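Local atomic coordinates of Poly(A) RNA polymerase GLD2 (Rattus norvegicus, PDB entry 6LBK), a protein that probably adds successive AMP units from ATP to the 3' ends of selected cytoplasmic mRNAs and single nucleotides to certain microRNAs, using magnesium or manganese. Residues A[105-110]-A[207-212]; A[318-323]-A[337-342]. The protein carries 1 engineered substitution. All blocks are in the same frame, centred on the assembly; numbering follows the deposited sequence.

Interaction 1 of 2, residues A[105-110]-A[207-212]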
# COMPACT_ATOMS: atom_id res chain seq x y z
N ALA A 105 1.34 6.87 6.84
CA ALA A 105 1.50 8.27 7.17
C ALA A 105 0.48 8.66 8.22
O ALA A 105 -0.55 8.01 8.38
CB ALA A 105 1.31 9.18 5.95
N ARG A 106 0.77 9.76 8.94
CA ARG A 106 -0.15 10.28 9.94
C ARG A 106 -1.58 10.34 9.41
O ARG A 106 -2.54 10.21 10.17
CB ARG A 106 0.30 11.66 10.44
CG ARG A 106 1.32 11.55 11.56
CD ARG A 106 1.29 12.64 12.64
NE ARG A 106 1.78 13.97 12.25
CZ ARG A 106 1.02 15.06 12.20
NH1 ARG A 106 -0.27 14.98 12.52
NH2 ARG A 106 1.55 16.23 11.85
N SER A 107 -1.73 10.50 8.10
CA SER A 107 -3.03 10.60 7.45
C SER A 107 -3.53 9.26 6.92
O SER A 107 -4.63 9.22 6.35
CB SER A 107 -2.96 11.62 6.31
OG SER A 107 -2.05 11.22 5.30
N SER A 108 -2.76 8.18 7.07
CA SER A 108 -3.20 6.87 6.61
C SER A 108 -4.49 6.49 7.32
O SER A 108 -4.56 6.49 8.56
CB SER A 108 -2.13 5.81 6.86
OG SER A 108 -0.88 6.17 6.29
N ASP A 109 -5.52 6.16 6.55
CA ASP A 109 -6.73 5.64 7.17
C ASP A 109 -6.46 4.22 7.65
O ASP A 109 -5.41 3.63 7.40
CB ASP A 109 -7.89 5.67 6.19
CG ASP A 109 -8.33 7.09 5.85
OD1 ASP A 109 -7.99 8.01 6.63
OD2 ASP A 109 -9.00 7.30 4.81
N GLY A 110 -7.44 3.67 8.36
CA GLY A 110 -7.31 2.34 8.92
C GLY A 110 -8.05 1.37 8.01
O GLY A 110 -9.09 1.71 7.46
N ILE A 207 6.71 9.12 -2.47
CA ILE A 207 6.07 8.72 -3.71
C ILE A 207 4.54 8.64 -3.55
O ILE A 207 3.80 9.06 -4.45
CB ILE A 207 6.70 7.40 -4.17
CG1 ILE A 207 8.12 7.71 -4.70
CG2 ILE A 207 5.85 6.74 -5.19
CD1 ILE A 207 8.92 6.49 -5.16
N LYS A 208 4.06 8.14 -2.41
CA LYS A 208 2.62 8.18 -2.13
C LYS A 208 2.11 9.61 -2.09
O LYS A 208 1.08 9.94 -2.71
CB LYS A 208 2.32 7.49 -0.79
CG LYS A 208 2.02 6.01 -0.84
CD LYS A 208 1.74 5.55 0.57
CE LYS A 208 1.33 4.11 0.66
NZ LYS A 208 0.46 3.88 1.85
N LYS A 209 2.79 10.49 -1.35
CA LYS A 209 2.36 11.89 -1.31
C LYS A 209 2.39 12.50 -2.71
O LYS A 209 1.49 13.24 -3.09
CB LYS A 209 3.22 12.72 -0.35
CG LYS A 209 3.12 12.32 1.14
CD LYS A 209 1.68 12.46 1.64
CE LYS A 209 1.53 12.10 3.11
NZ LYS A 209 0.09 12.06 3.53
N TRP A 210 3.42 12.17 -3.49
CA TRP A 210 3.54 12.69 -4.84
C TRP A 210 2.36 12.27 -5.70
O TRP A 210 1.69 13.11 -6.31
CB TRP A 210 4.87 12.21 -5.44
CG TRP A 210 4.92 12.47 -6.86
CD1 TRP A 210 5.22 13.66 -7.47
CD2 TRP A 210 4.65 11.54 -7.89
NE1 TRP A 210 5.16 13.52 -8.83
CE2 TRP A 210 4.81 12.23 -9.12
CE3 TRP A 210 4.29 10.18 -7.91
CZ2 TRP A 210 4.62 11.61 -10.35
CZ3 TRP A 210 4.10 9.56 -9.13
CH2 TRP A 210 4.27 10.28 -10.34
N ALA A 211 2.10 10.96 -5.76
CA ALA A 211 0.98 10.46 -6.55
C ALA A 211 -0.35 11.05 -6.07
O ALA A 211 -1.21 11.41 -6.89
CB ALA A 211 0.93 8.94 -6.50
N SER A 212 -0.54 11.15 -4.75
CA SER A 212 -1.79 11.74 -4.25
C SER A 212 -1.90 13.21 -4.63
O SER A 212 -3.00 13.71 -4.89
CB SER A 212 -1.89 11.55 -2.73
OG SER A 212 -2.82 12.49 -2.20

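Interaction 2 of 2, residues A[318-323]-A[337-342]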
# COMPACT_ATOMS: atom_id res chain seq x y z
N ASP A 318 -3.65 -14.74 -20.52
CA ASP A 318 -4.90 -15.06 -19.78
C ASP A 318 -5.92 -13.95 -20.02
O ASP A 318 -5.55 -12.84 -20.37
CB ASP A 318 -4.61 -15.33 -18.30
CG ASP A 318 -5.65 -16.18 -17.59
OD1 ASP A 318 -6.08 -17.20 -18.17
OD2 ASP A 318 -6.03 -15.82 -16.46
N MET A 319 -7.20 -14.20 -19.77
CA MET A 319 -8.19 -13.13 -20.07
C MET A 319 -8.13 -11.97 -19.07
O MET A 319 -8.62 -10.89 -19.40
CB MET A 319 -9.60 -13.67 -20.27
CG MET A 319 -9.66 -14.64 -21.44
SD MET A 319 -8.37 -14.36 -22.68
CE MET A 319 -8.24 -16.00 -23.38
N GLU A 320 -7.56 -12.17 -17.89
CA GLU A 320 -7.46 -11.05 -16.94
C GLU A 320 -6.59 -9.94 -17.54
O GLU A 320 -6.99 -8.79 -17.43
CB GLU A 320 -6.85 -11.54 -15.63
CG GLU A 320 -7.75 -12.48 -14.82
CD GLU A 320 -8.99 -11.89 -14.18
OE1 GLU A 320 -9.17 -12.07 -12.97
OE2 GLU A 320 -9.79 -11.27 -14.89
N TRP A 321 -5.50 -10.27 -18.21
CA TRP A 321 -4.59 -9.19 -18.70
C TRP A 321 -4.82 -8.82 -20.16
O TRP A 321 -4.03 -8.03 -20.67
CB TRP A 321 -3.14 -9.62 -18.51
CG TRP A 321 -2.90 -10.48 -17.31
CD1 TRP A 321 -2.88 -11.84 -17.28
CD2 TRP A 321 -2.58 -10.04 -15.98
NE1 TRP A 321 -2.60 -12.28 -16.01
CE2 TRP A 321 -2.41 -11.20 -15.19
CE3 TRP A 321 -2.44 -8.80 -15.37
CZ2 TRP A 321 -2.10 -11.14 -13.84
CZ3 TRP A 321 -2.13 -8.74 -14.03
CH2 TRP A 321 -1.96 -9.90 -13.28
N ARG A 322 -5.86 -9.31 -20.81
CA ARG A 322 -5.96 -9.04 -22.26
C ARG A 322 -6.04 -7.55 -22.62
O ARG A 322 -5.27 -7.15 -23.49
CB ARG A 322 -7.14 -9.81 -22.87
CG ARG A 322 -6.91 -10.26 -24.31
CD ARG A 322 -7.61 -11.57 -24.64
NE ARG A 322 -9.04 -11.47 -24.40
CZ ARG A 322 -9.93 -10.97 -25.25
NH1 ARG A 322 -9.54 -10.54 -26.44
NH2 ARG A 322 -11.21 -10.92 -24.92
N ASN A 323 -6.82 -6.73 -21.94
CA ASN A 323 -6.95 -5.36 -22.49
C ASN A 323 -6.53 -4.29 -21.50
O ASN A 323 -6.72 -3.11 -21.79
CB ASN A 323 -8.39 -5.10 -22.90
CG ASN A 323 -8.88 -6.16 -23.85
OD1 ASN A 323 -8.42 -6.25 -24.99
ND2 ASN A 323 -9.82 -6.97 -23.39
N THR A 337 -3.55 -5.63 -9.68
CA THR A 337 -3.87 -4.64 -8.66
C THR A 337 -4.25 -3.29 -9.26
O THR A 337 -5.03 -2.54 -8.64
CB THR A 337 -2.69 -4.45 -7.72
OG1 THR A 337 -1.63 -3.80 -8.45
CG2 THR A 337 -2.22 -5.77 -7.15
N ALA A 338 -3.72 -2.96 -10.43
CA ALA A 338 -4.03 -1.70 -11.11
C ALA A 338 -5.21 -1.86 -12.05
O ALA A 338 -5.40 -1.02 -12.95
CB ALA A 338 -2.81 -1.18 -11.87
N ARG A 339 -5.99 -2.91 -11.86
CA ARG A 339 -7.18 -3.17 -12.65
C ARG A 339 -8.11 -1.97 -12.72
O ARG A 339 -8.90 -1.87 -13.66
CB ARG A 339 -7.90 -4.38 -12.06
CG ARG A 339 -9.13 -4.88 -12.80
CD ARG A 339 -9.64 -6.20 -12.19
NE ARG A 339 -8.95 -7.39 -12.71
CZ ARG A 339 -8.35 -8.31 -11.96
NH1 ARG A 339 -8.34 -8.20 -10.63
NH2 ARG A 339 -7.75 -9.35 -12.54
N ALA A 340 -8.03 -1.06 -11.74
CA ALA A 340 -8.86 0.13 -11.72
C ALA A 340 -8.51 1.13 -12.82
O ALA A 340 -9.31 2.02 -13.10
CB ALA A 340 -8.74 0.83 -10.36
N VAL A 341 -7.33 1.02 -13.43
CA VAL A 341 -6.94 1.94 -14.50
C VAL A 341 -7.45 1.35 -15.80
O VAL A 341 -6.79 0.52 -16.44
CB VAL A 341 -5.43 2.17 -14.53
CG1 VAL A 341 -5.10 3.15 -15.63
CG2 VAL A 341 -4.94 2.63 -13.17
N HIS A 342 -8.65 1.78 -16.22
CA HIS A 342 -9.26 1.24 -17.42
C HIS A 342 -9.68 2.28 -18.47
O HIS A 342 -10.15 1.89 -19.54
CB HIS A 342 -10.46 0.34 -17.05
CG HIS A 342 -11.60 1.06 -16.40
ND1 HIS A 342 -12.21 2.17 -16.96
CD2 HIS A 342 -12.26 0.81 -15.25
CE1 HIS A 342 -13.19 2.57 -16.17
NE2 HIS A 342 -13.25 1.76 -15.13

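Interaction 1 of 2, residues A[105-110]-A[207-212]
The polar part of this contact is a meeting of Ser-107 and Lys-209, hydroxyl against ammonium. OG of Ser-107 lies 2.9 Å from NZ of Lys-209, and the two groups approach tip to tip. The angle CE-NZ-OG is about 152°, far wider than tetrahedral, so the ammonium meets the hydroxyl nearly head-on. Lys-209 leaves the helix alongside rather than straight at the loop. A bend at its second torsion (chi2 -59°) followed by two extended ones carries NZ across. On the other side, Ser-107 holds OG between its own backbone N and carbonyl carbon (chi1 63°), which presents the oxygen to the helix.

The apolar part is smaller and uses the same lysine. CB of Ala-105 sits 4.1 Å from CE of Lys-209, a light methyl-to-methylene touch beside the polar tip.

The chain is the C-terminal piece of GLD2, with the central palm and the PAP-associated region, and its fold is that of the nucleotidyltransferase superfamily. Residues 105-110 are the end of the connection from strand 91-96 of the palm and run into strand 110-116; they include Asp-109, a probable ligand of the catalytic magnesium. Helix 200-213, which bears Lys-209, packs against helices 226-239 and 283-297.

Backbone bonds give the loop its shape. Ala-105 to Ser-108 make a type I beta turn, closed by a bond of 2.6 Å from N of Ser-108 to O of Ala-105, and Gly-110 pairs with Glu-173 and Ala-175 as the strand begins. Two lysine side chains bond to backbone oxygens: NZ of Lys-73 to O of Ser-108 and, as a second tie between helix and loop just upstream, NZ of Lys-208 to O of Phe-103.

Interaction 2 of 2, residues A[318-323]-A[337-342]
Bent torsions on both sides bring Glu-320 and Arg-339 together: the glutamate turns at chi2 (-70°), and the arginine, extended through its first two torsions, folds at chi3 (-85°). The pair joins two loops at the protein surface that flank strand 328-329 of the small three-stranded sheet in the sequence; residues 318-323 belong to the PAP-associated region. Arg-339 projects from a type I beta turn spanning Ala-338 to Val-341, closed by a bond of 2.8 Å from N of Val-341 to O of Ala-338.

The salt bridge runs between OE1 of Glu-320 and NH2 of Arg-339, 3.1 Å apart. Although the carboxylate and guanidinium planes are turned by only 31°, OE1 lies well out of the guanidinium plane and no N-H points at it, so the attraction is between charges alone. The arginine also touches Lys-159 of the palm. Behind the carboxylate, CB of Glu-320 rests over one face of the Trp-321 indole, toward its rim. This same CB lies in the guanidinium plane at its edge, 3.9 Å from NH2 of Arg-339.

Interaction 1 is complete in the sequence before interaction 2 begins. Their centres are 24 Å apart and their nearest atoms about 11 Å, so neither touches the other. Helix 226-239 lies against both: Ile-207 and Lys-208 pack on Leu-229, Val-233 and Val-230, while Thr-337 and Ala-338 of interaction 2 meet Tyr-227, Ser-228 and Leu-231. Their relation to catalysis differs. Segment 105-110 holds Asp-109, a probable magnesium ligand that does not itself touch the helix, and the side chain of Ser-107 is about 12 Å from that of Asp-111, a second one. Interaction 2 lies at the surface, about 19 Å from the centre of the chain and away from the probable metal ligands.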